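Local coordinates for EAL/GGDEF domain protein (Methylococcus capsulatus, PDB 3ICL) that is of unknown function but folds as a GGDEF domain, an alpha/beta module found in many bacterial signalling proteins, at residues Asn29-Leu34 with Thr83-Gly88; Leu34-Asp39 with Val121-Ala126; Glu62-Ala67 with Asp104-Pro109. The protein carries 1 engineered substitution. All blocks are in the same frame, centred on the assembly; numbering follows the deposited sequence.

Contact 1. Residues Asn29-Leu34 with Thr83-Gly88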
ATOM      1  N   ASN A  29       6.891  15.730  10.075  1.00 28.08           N
ATOM      2  CA  ASN A  29       7.056  14.289  10.245  1.00 23.78           C
ATOM      3  C   ASN A  29       5.672  13.699  10.479  1.00 24.95           C
ATOM      4  O   ASN A  29       5.434  13.010  11.469  1.00 27.53           O
ATOM      5  CB  ASN A  29       7.965  14.001  11.448  1.00 17.72           C
ATOM      6  CG  ASN A  29       8.381  12.539  11.524  1.00 26.54           C
ATOM      7  OD1 ASN A  29       8.460  11.857  10.504  1.00 24.50           O
ATOM      8  ND2 ASN A  29       8.670  12.059  12.729  1.00 29.87           N
ATOM      9  N   PRO A  30       4.740  13.950   9.548  1.00 28.73           N
ATOM     10  CA  PRO A  30       3.368  13.465   9.647  1.00 23.46           C
ATOM     11  C   PRO A  30       3.186  11.982   9.386  1.00 21.10           C
ATOM     12  O   PRO A  30       4.083  11.291   8.904  1.00 22.03           O
ATOM     13  CB  PRO A  30       2.650  14.299   8.598  1.00 26.23           C
ATOM     14  CG  PRO A  30       3.655  14.282   7.489  1.00 27.41           C
ATOM     15  CD  PRO A  30       4.962  14.582   8.231  1.00 32.50           C
ATOM     16  N   VAL A  31       2.000  11.501   9.719  1.00 22.19           N
ATOM     17  CA  VAL A  31       1.656  10.121   9.466  1.00 22.24           C
ATOM     18  C   VAL A  31       1.119  10.162   8.048  1.00 19.22           C
ATOM     19  O   VAL A  31       0.379  11.081   7.684  1.00 15.51           O
ATOM     20  CB  VAL A  31       0.538   9.623  10.405  1.00 20.80           C
ATOM     21  CG1 VAL A  31       0.002   8.297   9.909  1.00 20.04           C
ATOM     22  CG2 VAL A  31       1.071   9.488  11.813  1.00 23.27           C
ATOM     23  N   VAL A  32       1.520   9.196   7.236  1.00 19.80           N
ATOM     24  CA  VAL A  32       1.042   9.130   5.867  1.00 14.79           C
ATOM     25  C   VAL A  32       0.560   7.717   5.600  1.00 15.39           C
ATOM     26  O   VAL A  32       1.195   6.741   6.007  1.00 14.94           O
ATOM     27  CB  VAL A  32       2.139   9.495   4.853  1.00 15.37           C
ATOM     28  CG1 VAL A  32       1.584   9.383   3.430  1.00  8.56           C
ATOM     29  CG2 VAL A  32       2.638  10.906   5.120  1.00 14.11           C
ATOM     30  N   LEU A  33      -0.571   7.620   4.916  1.00 14.52           N
ATOM     31  CA  LEU A  33      -1.169   6.337   4.601  1.00 17.17           C
ATOM     32  C   LEU A  33      -1.228   6.130   3.094  1.00 18.67           C
ATOM     33  O   LEU A  33      -1.695   6.999   2.354  1.00 17.40           O
ATOM     34  CB  LEU A  33      -2.581   6.297   5.178  1.00 21.64           C
ATOM     35  CG  LEU A  33      -3.167   4.994   5.709  1.00 34.72           C
ATOM     36  CD1 LEU A  33      -2.259   4.384   6.774  1.00 30.21           C
ATOM     37  CD2 LEU A  33      -4.532   5.309   6.293  1.00 44.34           C
ATOM     38  N   LEU A  34      -0.722   4.990   2.640  1.00 15.09           N
ATOM     39  CA  LEU A  34      -0.767   4.643   1.227  1.00 15.28           C
ATOM     40  C   LEU A  34      -1.706   3.450   1.124  1.00 16.39           C
ATOM     41  O   LEU A  34      -1.646   2.536   1.942  1.00 17.04           O
ATOM     42  CB  LEU A  34       0.624   4.263   0.698  1.00 14.81           C
ATOM     43  CG  LEU A  34       1.546   5.393   0.213  1.00 22.30           C
ATOM     44  CD1 LEU A  34       1.719   6.436   1.297  1.00 20.98           C
ATOM     45  CD2 LEU A  34       2.889   4.811  -0.197  1.00 31.20           C
ATOM     46  N   THR A  83      -2.632  -1.780   2.824  1.00 13.06           N
ATOM     47  CA  THR A  83      -2.643  -0.491   3.507  1.00 17.81           C
ATOM     48  C   THR A  83      -1.238  -0.320   4.053  1.00 17.77           C
ATOM     49  O   THR A  83      -0.731  -1.172   4.781  1.00 17.07           O
ATOM     50  CB  THR A  83      -3.647  -0.435   4.666  1.00 17.35           C
ATOM     51  OG1 THR A  83      -3.465  -1.574   5.509  1.00 19.95           O
ATOM     52  CG2 THR A  83      -5.081  -0.393   4.124  1.00 15.96           C
ATOM     53  N   ILE A  84      -0.617   0.786   3.682  1.00 15.06           N
ATOM     54  CA  ILE A  84       0.748   1.072   4.080  1.00 15.42           C
ATOM     55  C   ILE A  84       0.831   2.287   4.996  1.00 17.50           C
ATOM     56  O   ILE A  84       0.446   3.392   4.621  1.00 14.74           O
ATOM     57  CB  ILE A  84       1.591   1.296   2.808  1.00 12.74           C
ATOM     58  CG1 ILE A  84       1.557   0.013   1.972  1.00 11.88           C
ATOM     59  CG2 ILE A  84       3.004   1.724   3.168  1.00 18.71           C
ATOM     60  CD1 ILE A  84       1.776   0.228   0.490  1.00 27.34           C
ATOM     61  N   LEU A  85       1.337   2.070   6.200  1.00 10.61           N
ATOM     62  CA  LEU A  85       1.483   3.135   7.181  1.00 14.19           C
ATOM     63  C   LEU A  85       2.913   3.645   7.248  1.00 15.43           C
ATOM     64  O   LEU A  85       3.838   2.881   7.518  1.00 15.85           O
ATOM     65  CB  LEU A  85       1.064   2.630   8.568  1.00 18.40           C
ATOM     66  CG  LEU A  85       1.518   3.415   9.804  1.00 21.35           C
ATOM     67  CD1 LEU A  85       1.032   4.862   9.745  1.00 22.60           C
ATOM     68  CD2 LEU A  85       0.980   2.718  11.050  1.00 24.83           C
ATOM     69  N   LEU A  86       3.090   4.935   6.981  1.00 16.45           N
ATOM     70  CA  LEU A  86       4.406   5.551   7.067  1.00 20.32           C
ATOM     71  C   LEU A  86       4.424   6.231   8.435  1.00 22.43           C
ATOM     72  O   LEU A  86       3.795   7.265   8.649  1.00 22.99           O
ATOM     73  CB  LEU A  86       4.608   6.563   5.935  1.00 17.54           C
ATOM     74  CG  LEU A  86       4.466   5.974   4.526  1.00 18.32           C
ATOM     75  CD1 LEU A  86       4.874   7.020   3.511  1.00 16.76           C
ATOM     76  CD2 LEU A  86       5.333   4.725   4.367  1.00 12.87           C
ATOM     77  N   ASN A  87       5.147   5.614   9.360  1.00 15.14           N
ATOM     78  CA  ASN A  87       5.234   6.073  10.744  1.00 21.31           C
ATOM     79  C   ASN A  87       6.174   7.267  10.906  1.00 20.17           C
ATOM     80  O   ASN A  87       7.268   7.137  11.461  1.00 22.12           O
ATOM     81  CB  ASN A  87       5.690   4.885  11.599  1.00 20.45           C
ATOM     82  CG  ASN A  87       5.564   5.141  13.081  1.00 33.98           C
ATOM     83  OD1 ASN A  87       4.823   6.022  13.515  1.00 33.43           O
ATOM     84  ND2 ASN A  87       6.278   4.349  13.874  1.00 41.01           N
ATOM     85  N   GLY A  88       5.726   8.432  10.438  1.00 18.11           N
ATOM     86  CA  GLY A  88       6.546   9.629  10.486  1.00 23.19           C
ATOM     87  C   GLY A  88       7.248   9.674   9.143  1.00 22.33           C
ATOM     88  O   GLY A  88       8.285   9.040   8.957  1.00 21.09           O
TER

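Contact 2. Residues Leu34-Asp39 with Val121-Ala126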
ATOM      1  N   LEU A  34      -0.722   4.990   2.640  1.00 15.09           N
ATOM      2  CA  LEU A  34      -0.767   4.643   1.227  1.00 15.28           C
ATOM      3  C   LEU A  34      -1.706   3.450   1.124  1.00 16.39           C
ATOM      4  O   LEU A  34      -1.646   2.536   1.942  1.00 17.04           O
ATOM      5  CB  LEU A  34       0.624   4.263   0.698  1.00 14.81           C
ATOM      6  CG  LEU A  34       1.546   5.393   0.213  1.00 22.30           C
ATOM      7  CD1 LEU A  34       1.719   6.436   1.297  1.00 20.98           C
ATOM      8  CD2 LEU A  34       2.889   4.811  -0.197  1.00 31.20           C
ATOM      9  N   PHE A  35      -2.590   3.476   0.135  1.00 15.31           N
ATOM     10  CA  PHE A  35      -3.535   2.391  -0.086  1.00 14.31           C
ATOM     11  C   PHE A  35      -3.188   1.890  -1.484  1.00 15.09           C
ATOM     12  O   PHE A  35      -3.428   2.577  -2.474  1.00 16.32           O
ATOM     13  CB  PHE A  35      -4.975   2.923  -0.041  1.00 10.51           C
ATOM     14  CG  PHE A  35      -5.958   1.987   0.620  1.00 15.00           C
ATOM     15  CD1 PHE A  35      -6.137   0.687   0.149  1.00 20.44           C
ATOM     16  CD2 PHE A  35      -6.731   2.421   1.698  1.00  9.94           C
ATOM     17  CE1 PHE A  35      -7.075  -0.170   0.740  1.00 20.32           C
ATOM     18  CE2 PHE A  35      -7.674   1.572   2.298  1.00 12.94           C
ATOM     19  CZ  PHE A  35      -7.846   0.277   1.817  1.00 15.71           C
ATOM     20  N   LEU A  36      -2.610   0.698  -1.556  1.00 14.15           N
ATOM     21  CA  LEU A  36      -2.180   0.131  -2.826  1.00 14.68           C
ATOM     22  C   LEU A  36      -3.122  -0.930  -3.364  1.00 16.34           C
ATOM     23  O   LEU A  36      -3.636  -1.767  -2.623  1.00 19.54           O
ATOM     24  CB  LEU A  36      -0.772  -0.442  -2.661  1.00 14.10           C
ATOM     25  CG  LEU A  36      -0.041  -1.030  -3.867  1.00 15.50           C
ATOM     26  CD1 LEU A  36       1.458  -0.961  -3.599  1.00 18.28           C
ATOM     27  CD2 LEU A  36      -0.483  -2.459  -4.112  1.00 14.72           C
ATOM     28  N   ASP A  37      -3.330  -0.894  -4.674  1.00 15.67           N
ATOM     29  CA  ASP A  37      -4.217  -1.837  -5.335  1.00 16.58           C
ATOM     30  C   ASP A  37      -3.450  -2.568  -6.422  1.00 22.39           C
ATOM     31  O   ASP A  37      -2.753  -1.940  -7.224  1.00 19.78           O
ATOM     32  CB  ASP A  37      -5.376  -1.074  -5.982  1.00 12.32           C
ATOM     33  CG  ASP A  37      -6.454  -1.981  -6.526  1.00 18.77           C
ATOM     34  OD1 ASP A  37      -6.209  -3.196  -6.697  1.00 20.37           O
ATOM     35  OD2 ASP A  37      -7.558  -1.466  -6.796  1.00 21.90           O
ATOM     36  N   VAL A  38      -3.546  -3.892  -6.429  1.00 15.64           N
ATOM     37  CA  VAL A  38      -2.908  -4.665  -7.484  1.00 16.38           C
ATOM     38  C   VAL A  38      -4.045  -4.725  -8.489  1.00 16.17           C
ATOM     39  O   VAL A  38      -4.919  -5.592  -8.421  1.00 19.14           O
ATOM     40  CB  VAL A  38      -2.509  -6.075  -7.020  1.00 21.05           C
ATOM     41  CG1 VAL A  38      -1.882  -6.844  -8.172  1.00 26.61           C
ATOM     42  CG2 VAL A  38      -1.513  -5.973  -5.873  1.00 19.61           C
ATOM     43  N   ASP A  39      -4.036  -3.756  -9.397  1.00 21.08           N
ATOM     44  CA  ASP A  39      -5.076  -3.607 -10.404  1.00 26.45           C
ATOM     45  C   ASP A  39      -5.460  -4.826 -11.226  1.00 28.49           C
ATOM     46  O   ASP A  39      -6.647  -5.078 -11.428  1.00 28.55           O
ATOM     47  CB  ASP A  39      -4.723  -2.462 -11.361  1.00 23.40           C
ATOM     48  CG  ASP A  39      -4.570  -1.126 -10.650  1.00 21.82           C
ATOM     49  OD1 ASP A  39      -5.137  -0.956  -9.548  1.00 16.98           O
ATOM     50  OD2 ASP A  39      -3.889  -0.237 -11.206  1.00 20.04           O
ATOM     51  N   VAL A 121      -0.192  -1.455 -10.850  1.00 20.63           N
ATOM     52  CA  VAL A 121      -0.452  -0.943  -9.502  1.00 16.94           C
ATOM     53  C   VAL A 121      -0.971   0.494  -9.446  1.00 21.27           C
ATOM     54  O   VAL A 121      -0.558   1.340 -10.237  1.00 21.69           O
ATOM     55  CB  VAL A 121       0.858  -1.006  -8.658  1.00 20.48           C
ATOM     56  CG1 VAL A 121       0.643  -0.404  -7.284  1.00 17.10           C
ATOM     57  CG2 VAL A 121       1.337  -2.450  -8.538  1.00 21.98           C
ATOM     58  N   SER A 122      -1.878   0.760  -8.509  1.00 13.06           N
ATOM     59  CA  SER A 122      -2.419   2.110  -8.315  1.00 15.79           C
ATOM     60  C   SER A 122      -2.344   2.433  -6.834  1.00 16.79           C
ATOM     61  O   SER A 122      -2.751   1.630  -5.996  1.00 17.91           O
ATOM     62  CB  SER A 122      -3.872   2.211  -8.782  1.00 13.43           C
ATOM     63  OG  SER A 122      -3.955   2.310 -10.191  1.00 21.56           O
ATOM     64  N   ILE A 123      -1.824   3.612  -6.513  1.00 12.16           N
ATOM     65  CA  ILE A 123      -1.676   4.010  -5.125  1.00 12.62           C
ATOM     66  C   ILE A 123      -2.355   5.331  -4.774  1.00 17.30           C
ATOM     67  O   ILE A 123      -2.187   6.336  -5.467  1.00 15.54           O
ATOM     68  CB  ILE A 123      -0.184   4.141  -4.755  1.00 13.18           C
ATOM     69  CG1 ILE A 123       0.539   2.815  -5.021  1.00 18.66           C
ATOM     70  CG2 ILE A 123      -0.051   4.554  -3.291  1.00 14.40           C
ATOM     71  CD1 ILE A 123       2.037   2.866  -4.770  1.00 27.90           C
ATOM     72  N   GLY A 124      -3.115   5.316  -3.685  1.00 15.00           N
ATOM     73  CA  GLY A 124      -3.770   6.526  -3.219  1.00 14.79           C
ATOM     74  C   GLY A 124      -3.040   6.970  -1.964  1.00 13.96           C
ATOM     75  O   GLY A 124      -2.667   6.129  -1.143  1.00 17.27           O
ATOM     76  N   ILE A 125      -2.904   8.189  -1.774  1.00 13.75           N
ATOM     77  CA  ILE A 125      -2.136   8.626  -0.612  1.00 15.00           C
ATOM     78  C   ILE A 125      -2.886   9.615   0.275  1.00 13.55           C
ATOM     79  O   ILE A 125      -3.530  10.549  -0.213  1.00 13.13           O
ATOM     80  CB  ILE A 125      -0.784   9.296  -1.004  1.00 16.54           C
ATOM     81  CG1 ILE A 125       0.167   8.288  -1.660  1.00 18.36           C
ATOM     82  CG2 ILE A 125      -0.106   9.842   0.244  1.00 11.70           C
ATOM     83  CD1 ILE A 125       1.386   8.911  -2.302  1.00 28.46           C
ATOM     84  N   ALA A 126      -2.880   9.575   1.526  1.00 15.15           N
ATOM     85  CA  ALA A 126      -3.589  10.477   2.428  1.00 13.84           C
ATOM     86  C   ALA A 126      -2.606  10.928   3.498  1.00 16.95           C
ATOM     87  O   ALA A 126      -1.971  10.105   4.153  1.00 22.95           O
ATOM     88  CB  ALA A 126      -4.771   9.770   3.064  1.00 10.04           C
TER

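Contact 3. Residues Glu62-Ala67 with Asp104-Pro109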
ATOM      1  N   GLU A  62       6.224  -8.533   0.300  1.00 18.17           N
ATOM      2  CA  GLU A  62       7.623  -8.439   0.690  1.00 20.58           C
ATOM      3  C   GLU A  62       8.337  -7.317  -0.045  1.00 17.68           C
ATOM      4  O   GLU A  62       9.149  -6.607   0.548  1.00 17.96           O
ATOM      5  CB  GLU A  62       8.328  -9.778   0.446  1.00 21.95           C
ATOM      6  CG  GLU A  62       7.681 -10.921   1.212  1.00 25.01           C
ATOM      7  CD  GLU A  62       8.216 -12.284   0.813  1.00 35.24           C
ATOM      8  OE1 GLU A  62       8.596 -12.456  -0.364  1.00 35.86           O
ATOM      9  OE2 GLU A  62       8.233 -13.190   1.674  1.00 33.47           O
ATOM     10  N   ARG A  63       8.039  -7.147  -1.331  1.00 19.87           N
ATOM     11  CA  ARG A  63       8.675  -6.080  -2.094  1.00 19.02           C
ATOM     12  C   ARG A  63       8.222  -4.729  -1.563  1.00 19.74           C
ATOM     13  O   ARG A  63       8.973  -3.759  -1.595  1.00 18.35           O
ATOM     14  CB  ARG A  63       8.342  -6.191  -3.583  1.00 23.22           C
ATOM     15  CG  ARG A  63       8.995  -7.382  -4.263  1.00 24.59           C
ATOM     16  CD  ARG A  63       8.892  -7.295  -5.771  1.00 21.82           C
ATOM     17  NE  ARG A  63       9.375  -8.515  -6.403  1.00 26.25           N
ATOM     18  CZ  ARG A  63       9.348  -8.739  -7.713  1.00 23.68           C
ATOM     19  NH1 ARG A  63       8.866  -7.817  -8.534  1.00 26.23           N
ATOM     20  NH2 ARG A  63       9.779  -9.891  -8.200  1.00 30.84           N
ATOM     21  N   ILE A  64       6.987  -4.663  -1.077  1.00 14.17           N
ATOM     22  CA  ILE A  64       6.485  -3.416  -0.526  1.00 16.33           C
ATOM     23  C   ILE A  64       7.282  -3.087   0.731  1.00 16.15           C
ATOM     24  O   ILE A  64       7.704  -1.949   0.931  1.00 19.30           O
ATOM     25  CB  ILE A  64       4.990  -3.515  -0.182  1.00 16.19           C
ATOM     26  CG1 ILE A  64       4.174  -3.635  -1.471  1.00 13.14           C
ATOM     27  CG2 ILE A  64       4.561  -2.291   0.612  1.00 12.83           C
ATOM     28  CD1 ILE A  64       2.672  -3.805  -1.258  1.00 26.57           C
ATOM     29  N   ARG A  65       7.504  -4.093   1.572  1.00 15.15           N
ATOM     30  CA  ARG A  65       8.262  -3.874   2.800  1.00 20.10           C
ATOM     31  C   ARG A  65       9.696  -3.414   2.520  1.00 22.04           C
ATOM     32  O   ARG A  65      10.267  -2.643   3.290  1.00 21.24           O
ATOM     33  CB  ARG A  65       8.271  -5.149   3.651  1.00 26.52           C
ATOM     34  CG  ARG A  65       6.891  -5.577   4.121  1.00 27.93           C
ATOM     35  CD  ARG A  65       6.944  -6.638   5.214  1.00 40.14           C
ATOM     36  NE  ARG A  65       7.509  -7.899   4.744  1.00 50.58           N
ATOM     37  CZ  ARG A  65       7.463  -9.038   5.428  1.00 59.35           C
ATOM     38  NH1 ARG A  65       6.875  -9.080   6.618  1.00 58.37           N
ATOM     39  NH2 ARG A  65       8.010 -10.137   4.925  1.00 63.50           N
ATOM     40  N   THR A  66      10.281  -3.871   1.416  1.00 15.95           N
ATOM     41  CA  THR A  66      11.653  -3.471   1.091  1.00 19.58           C
ATOM     42  C   THR A  66      11.690  -2.022   0.637  1.00 22.96           C
ATOM     43  O   THR A  66      12.741  -1.378   0.675  1.00 25.11           O
ATOM     44  CB  THR A  66      12.265  -4.309  -0.056  1.00 21.82           C
ATOM     45  OG1 THR A  66      11.636  -3.953  -1.295  1.00 23.96           O
ATOM     46  CG2 THR A  66      12.079  -5.786   0.195  1.00 17.77           C
ATOM     47  N   ALA A  67      10.539  -1.507   0.211  1.00 16.99           N
ATOM     48  CA  ALA A  67      10.465  -0.136  -0.285  1.00 14.91           C
ATOM     49  C   ALA A  67      10.033   0.895   0.743  1.00 14.63           C
ATOM     50  O   ALA A  67      10.121   2.090   0.488  1.00 21.19           O
ATOM     51  CB  ALA A  67       9.548  -0.078  -1.509  1.00 16.48           C
ATOM     52  N   ASP A 104       8.665   1.248  -8.215  1.00 17.33           N
ATOM     53  CA  ASP A 104       9.888   0.766  -8.855  1.00 18.01           C
ATOM     54  C   ASP A 104      10.098  -0.712  -8.558  1.00 22.10           C
ATOM     55  O   ASP A 104      10.497  -1.477  -9.434  1.00 24.49           O
ATOM     56  CB  ASP A 104      11.114   1.558  -8.386  1.00 20.32           C
ATOM     57  CG  ASP A 104      11.115   2.983  -8.904  1.00 27.53           C
ATOM     58  OD1 ASP A 104      10.338   3.270  -9.840  1.00 27.22           O
ATOM     59  OD2 ASP A 104      11.892   3.810  -8.384  1.00 26.65           O
ATOM     60  N   GLY A 105       9.823  -1.116  -7.324  1.00 20.56           N
ATOM     61  CA  GLY A 105       9.997  -2.512  -6.962  1.00 18.15           C
ATOM     62  C   GLY A 105       8.942  -3.415  -7.579  1.00 20.13           C
ATOM     63  O   GLY A 105       9.255  -4.519  -8.025  1.00 21.37           O
ATOM     64  N   LEU A 106       7.695  -2.947  -7.621  1.00 15.97           N
ATOM     65  CA  LEU A 106       6.603  -3.740  -8.177  1.00 19.76           C
ATOM     66  C   LEU A 106       6.525  -3.749  -9.701  1.00 25.08           C
ATOM     67  O   LEU A 106       5.739  -4.502 -10.277  1.00 24.56           O
ATOM     68  CB  LEU A 106       5.259  -3.277  -7.602  1.00 16.07           C
ATOM     69  CG  LEU A 106       5.128  -3.331  -6.074  1.00 13.04           C
ATOM     70  CD1 LEU A 106       3.700  -2.972  -5.660  1.00 11.31           C
ATOM     71  CD2 LEU A 106       5.496  -4.717  -5.574  1.00 18.37           C
ATOM     72  N   ALA A 107       7.320  -2.908 -10.354  1.00 16.77           N
ATOM     73  CA  ALA A 107       7.338  -2.866 -11.814  1.00 23.47           C
ATOM     74  C   ALA A 107       8.224  -4.003 -12.320  1.00 23.11           C
ATOM     75  O   ALA A 107       8.203  -4.341 -13.501  1.00 23.46           O
ATOM     76  CB  ALA A 107       7.878  -1.533 -12.301  1.00 26.13           C
ATOM     77  N   GLN A 108       9.017  -4.579 -11.421  1.00 20.89           N
ATOM     78  CA  GLN A 108       9.891  -5.690 -11.787  1.00 23.43           C
ATOM     79  C   GLN A 108       9.027  -6.931 -11.959  1.00 25.86           C
ATOM     80  O   GLN A 108       8.039  -7.110 -11.250  1.00 19.96           O
ATOM     81  CB  GLN A 108      10.935  -5.935 -10.698  1.00 24.52           C
ATOM     82  CG  GLN A 108      11.891  -4.777 -10.478  1.00 29.06           C
ATOM     83  CD  GLN A 108      12.728  -4.956  -9.228  1.00 33.19           C
ATOM     84  OE1 GLN A 108      12.189  -5.097  -8.128  1.00 33.45           O
ATOM     85  NE2 GLN A 108      14.048  -4.955  -9.388  1.00 36.42           N
ATOM     86  N   PRO A 109       9.383  -7.808 -12.909  1.00 27.77           N
ATOM     87  CA  PRO A 109       8.576  -9.018 -13.108  1.00 30.73           C
ATOM     88  C   PRO A 109       8.578  -9.981 -11.922  1.00 27.06           C
ATOM     89  O   PRO A 109       9.489  -9.976 -11.099  1.00 24.84           O
ATOM     90  CB  PRO A 109       9.199  -9.651 -14.355  1.00 36.76           C
ATOM     91  CG  PRO A 109       9.748  -8.457 -15.101  1.00 35.24           C
ATOM     92  CD  PRO A 109      10.375  -7.654 -13.989  1.00 27.02           C
TER

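Contact 1. Residues Asn29-Leu34 with Thr83-Gly88
Between Leu34 and Ile84 the flat groups are peptide units joined at their edges by N-H...O=C bonds, Leu34 N to Ile84 O at 2.8 Å and Ile84 N to Leu34 O at 2.7 Å, with side chains over the two faces of the sheet. Further along, Leu86 N donates to Val32 O at 2.8 Å, whereas the return bond from Val32 N to Leu86 O is weak at 3.3 Å. Val32, Leu34, Ile84 and Leu86 share one face of this antiparallel pair, where Leu34, Ile84 and Leu86 touch helix 96-106. There CD1 of Leu86 meets both neighbours from strand 32-38, lying 3.9 Å from Val32 CB and the same distance from Leu34 CD1. With CG anti to its carbonyl carbon (chi1 -58°), Leu86 sets that atom 3.7 Å from Val32 O. On the other face, beside helix 10-23, Val31 CG1 touches Leu85 CD1 at 3.6 Å, and Leu33 turns CD1 back over Ile84 O and Leu85 CA. Thr83 OG1 is hydrogen-bonded to Arg10 and to Ala75 O. At the far end of the contact, the carboxamide of Asn29 lies beside the backbone of Gly88, its OD1 accepting a hydrogen bond from Lys90 N; the very short approach to Gly88 itself is doubtful. Asn87 centres an inverse gamma turn, and Gly88 follows with a positive phi of 93°, a backbone shape that suits a residue without CB. The chemistry is thus divided: aliphatic side chains make most of the contacts on both faces, while the facing backbone groups of Val32, Leu34, Ile84 and Leu86 are paired, one of the four bonds being weak.

Contact 2. Residues Leu34-Asp39 with Val121-Ala126
Four backbone hydrogen bonds pair Phe35 with Gly124 and Asp37 with Ser122 across antiparallel strands. Phe35 N to Gly124 O and Asp37 N to Ser122 O both measure 2.9 Å; the return bond from Ser122 N to Asp37 O is a little longer, at 3.1 Å. CA-H...O contacts fill the intervals, as where Leu36 CA faces Ser122 O.

Apolar contacts gather on the face of Leu34, Leu36, Val121, Ile123 and Ile125. With its CG anti to the backbone N (chi1 -176°), Leu36 sets that atom 3.5 Å from Val121 CG1, while its CD1 meets Ile123 CD1 at 4.0 Å. Leu34 and Ile125 run side by side and point the same way, Leu34 CG lying 3.7 Å from Ile125 CG1; Ile123 CG2 touches Leu34 CG obliquely. Helix 96-106 packs on this face through Ile102 and Leu106.

The other face is mixed, with Phe35, Asp37 and Ser122. Phe35 turns its ring away from residues 121-126, to Met146 of helix 135-152. Beyond the strand, Asp39 brings OD2 to 2.7 Å from Ser122 OG, although Asn156 OD1 is a second possible acceptor for the single hydroxyl proton. The Asp37 side chain lies about 3 Å, nearest atoms, from a bound sulfate ion; a long, weak ion pair from Asp37 OD2 to Lys150, which Asp39 also touches, may offset the repulsion between the two anions.

Contact 3. Residues Glu62-Ala67 with Asp104-Pro109
Arg63 reaches from its helix to the carbonyls of Gln108 and Pro109 and grips both through the rim of its guanidinium. NH2 donates to Pro109 O at 2.9 Å in a fairly straight bond (166°), with the oxygen in the guanidinium plane. NH1 gives Gln108 O a bond of equal length, 2.9 Å but more bent (138°); that oxygen too is in the guanidinium plane, yet NH1 stands above the plane of the Gln108 carbonyl. Weak bonds, both 3.4 Å, run from NH1 to Pro109 O and to Gly105 O. The carbonyl oxygens, with their partial negative charge, probably suit the cation and fix the rotation of the guanidinium.

Further out, the reach depends on a chain extended from CG to NE, whose CD passes 3.6 Å from Gly105 O. Its root packs against the second segment as well, Arg63 CB lying 3.8 Å from Leu106 CD2, and Leu106 CD1 in turn faces Ile64 CG1 at 4.3 Å. Within its own helix, Thr66 OG1 donates to Arg63 O; Phe110, which follows Pro109, makes a cation-pi contact with the guanidinium.

The contact thus clasps helix 50-67 to the closing residues of helix 96-106 and the loop leading to strand 110-112. Beneath it, Ile64 and Leu106 both rest on Leu36 of the central strand 32-38, and Ile64 also reaches Phe82 and Ile84 on strand 81-86.

In the fold
Contacts 1 and 2 are buried and build the same sheet from opposite edges of strand 32-38, sharing Leu34; contact 3 is only partly buried and joins two helices that pack on that sheet. Backbone pairing and aliphatic faces dominate the first two, whereas contact 3 depends on one long cationic side chain gripping main-chain oxygens. Its apolar root still joins the core: Leu106 CD1 packs 3.6 Å from Leu36 CD1. In contact 2 carboxylates take part as well: Asp37 on the face away from helix 96-106 and Asp39 just beyond the strand. Across these three contacts the polar groups change with position: paired backbone in the sheet, a charged side chain at the partly buried edge.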